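Local coordinates for protein threonine synthase (Brucella melitensis bv. 1, PDB 4F4F) that probably catalyses the pyridoxal-phosphate-dependent conversion of O-phospho-L-homoserine and water to L-threonine and phosphate, the last step of threonine biosynthesis, at residues Phe349-Ser352 with Glu353-Ser357. Sequence-based numbering, arbitrary orientation.
Sequences FTIS and EKPLS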
ATOM      1  N   PHE A 349     -14.375  18.481   5.280  1.00 19.84           N
ATOM      2  CA  PHE A 349     -14.427  18.908   6.659  1.00 19.99           C
ATOM      3  C   PHE A 349     -13.222  19.756   6.901  1.00 20.31           C
ATOM      4  O   PHE A 349     -12.249  19.709   6.133  1.00 19.95           O
ATOM      5  CB  PHE A 349     -14.431  17.721   7.650  1.00 19.55           C
ATOM      6  CG  PHE A 349     -13.304  16.748   7.447  1.00 18.66           C
ATOM      7  CD1 PHE A 349     -12.035  16.994   7.964  1.00 18.29           C
ATOM      8  CD2 PHE A 349     -13.515  15.580   6.720  1.00 18.49           C
ATOM      9  CE1 PHE A 349     -10.999  16.098   7.758  1.00 17.67           C
ATOM     10  CE2 PHE A 349     -12.479  14.686   6.512  1.00 18.17           C
ATOM     11  CZ  PHE A 349     -11.216  14.952   7.028  1.00 17.77           C
ATOM     12  N   THR A 350     -13.287  20.508   7.991  1.00 21.20           N
ATOM     13  CA  THR A 350     -12.168  21.327   8.442  1.00 21.51           C
ATOM     14  C   THR A 350     -11.591  20.762   9.716  1.00 20.33           C
ATOM     15  O   THR A 350     -12.332  20.430  10.626  1.00 20.41           O
ATOM     16  CB  THR A 350     -12.603  22.773   8.643  1.00 22.88           C
ATOM     17  OG1 THR A 350     -12.800  23.333   7.341  1.00 24.98           O
ATOM     18  CG2 THR A 350     -11.490  23.588   9.357  1.00 23.08           C
ATOM     19  N   ILE A 351     -10.271  20.592   9.767  1.00 19.33           N
ATOM     20  CA  ILE A 351      -9.639  20.043  10.972  1.00 18.60           C
ATOM     21  C   ILE A 351      -9.397  21.194  11.945  1.00 19.56           C
ATOM     22  O   ILE A 351      -8.819  22.201  11.553  1.00 20.68           O
ATOM     23  CB  ILE A 351      -8.315  19.340  10.635  1.00 17.58           C
ATOM     24  CG1 ILE A 351      -8.528  18.250   9.593  1.00 16.75           C
ATOM     25  CG2 ILE A 351      -7.665  18.743  11.890  1.00 17.10           C
ATOM     26  CD1 ILE A 351      -7.232  17.696   9.036  1.00 16.12           C
ATOM     27  N   SER A 352      -9.851  21.073  13.183  1.00 19.88           N
ATOM     28  CA  SER A 352      -9.653  22.121  14.188  1.00 20.82           C
ATOM     29  C   SER A 352      -8.185  22.301  14.579  1.00 21.58           C
ATOM     30  O   SER A 352      -7.323  21.475  14.287  1.00 19.40           O
ATOM     31  CB  SER A 352     -10.477  21.841  15.426  1.00 20.90           C
ATOM     32  OG  SER A 352     -10.064  20.645  16.056  1.00 20.37           O
ATOM     33  N   GLU A 353      -7.914  23.392  15.280  1.00 23.13           N
ATOM     34  CA  GLU A 353      -6.546  23.863  15.413  1.00 24.57           C
ATOM     35  C   GLU A 353      -5.599  22.897  16.125  1.00 23.06           C
ATOM     36  O   GLU A 353      -4.477  22.665  15.653  1.00 23.05           O
ATOM     37  CB  GLU A 353      -6.527  25.261  16.079  1.00 27.35           C
ATOM     38  CG  GLU A 353      -5.168  25.946  16.002  1.00 29.72           C
ATOM     39  CD  GLU A 353      -4.670  26.156  14.560  1.00 32.96           C
ATOM     40  OE1 GLU A 353      -5.492  26.334  13.612  1.00 34.89           O
ATOM     41  OE2 GLU A 353      -3.432  26.135  14.375  1.00 36.89           O
ATOM     42  N   LYS A 354      -6.003  22.348  17.255  1.00 22.18           N
ATOM     43  CA  LYS A 354      -5.082  21.478  17.985  1.00 22.04           C
ATOM     44  C   LYS A 354      -4.667  20.227  17.163  1.00 20.13           C
ATOM     45  O   LYS A 354      -3.474  19.952  17.026  1.00 19.02           O
ATOM     46  CB  LYS A 354      -5.632  21.109  19.354  1.00 23.70           C
ATOM     47  CG  LYS A 354      -4.656  20.382  20.259  1.00 25.14           C
ATOM     48  CD  LYS A 354      -5.325  20.051  21.612  1.00 26.67           C
ATOM     49  CE  LYS A 354      -4.408  19.295  22.561  1.00 27.92           C
ATOM     50  NZ  LYS A 354      -4.266  17.860  22.145  1.00 28.92           N
ATOM     51  N   PRO A 355      -5.635  19.491  16.605  1.00 18.86           N
ATOM     52  CA  PRO A 355      -5.210  18.324  15.828  1.00 18.01           C
ATOM     53  C   PRO A 355      -4.471  18.718  14.571  1.00 17.44           C
ATOM     54  O   PRO A 355      -3.562  18.012  14.162  1.00 16.59           O
ATOM     55  CB  PRO A 355      -6.526  17.606  15.497  1.00 17.81           C
ATOM     56  CG  PRO A 355      -7.609  18.524  15.894  1.00 18.58           C
ATOM     57  CD  PRO A 355      -7.046  19.378  16.993  1.00 19.14           C
ATOM     58  N   LEU A 356      -4.852  19.840  13.957  1.00 17.62           N
ATOM     59  CA  LEU A 356      -4.144  20.304  12.742  1.00 17.75           C
ATOM     60  C   LEU A 356      -2.706  20.626  13.057  1.00 17.46           C
ATOM     61  O   LEU A 356      -1.808  20.221  12.324  1.00 16.82           O
ATOM     62  CB  LEU A 356      -4.852  21.514  12.106  1.00 18.64           C
ATOM     63  CG  LEU A 356      -4.286  22.086  10.810  1.00 19.06           C
ATOM     64  CD1 LEU A 356      -4.251  21.011   9.714  1.00 18.90           C
ATOM     65  CD2 LEU A 356      -5.139  23.294  10.413  1.00 19.93           C
ATOM     66  N   SER A 357      -2.474  21.285  14.194  1.00 18.30           N
ATOM     67  CA  SER A 357      -1.106  21.565  14.647  1.00 18.61           C
ATOM     68  C   SER A 357      -0.340  20.292  14.912  1.00 17.32           C
ATOM     69  O   SER A 357       0.858  20.220  14.594  1.00 17.11           O
ATOM     70  CB  SER A 357      -1.086  22.387  15.936  1.00 20.01           C
ATOM     71  OG  SER A 357      -1.576  23.677  15.713  1.00 22.95           O
TER
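The N-terminus of helix 353-362 is built here, where strand 348-350 gives way to the helix through I351 and S352, and I351, S352, P355 and L356 meet around the first turn. S352 stands at the N-cap position. Its carbonyl opens the helical bonding pattern: L356 N donates to S352 O at 3.0 Å, with an N-H...O angle of 158°, and the donor sits close to the extension of the C=O bond. The hydroxyl of S352 makes no capping bond. With chi1 at 64°, OG lies between the backbone N and the carbonyl carbon of its own residue and rests against the pyrrolidine ring of P355, 3.2 Å from P355 CG, with P355 CD only slightly farther. P355 lies in the first turn, where backbone N-H groups have no carbonyl of an earlier helical turn to bond to, so the missing N-H of proline costs the helix no bond.

The apolar side of the junction joins I351 to P355 and L356. The CA-CB bond of I351 heads toward the helix, and CG2, set anti to the backbone N, is the branch that meets it, touching P355 CB at 3.9 Å and L356 CB at 4.0 Å, while also packing over L356 N at 3.7 Å. This methyl thus lies beside the backbone bond that starts the helix. H329, in a loop, touches both I351 and P355, and L325 of helix 321-328 also packs on I351. Upstream, F349 and Y300 pair through their backbones in the two-stranded antiparallel sheet with strand 299-301.

One residue into the helix, E353 O accepts two bonds from S357: the backbone N at 2.8 Å and OG at 3.1 Å, which approach from opposite faces of the carbonyl plane, the hydroxyl 38° out of it.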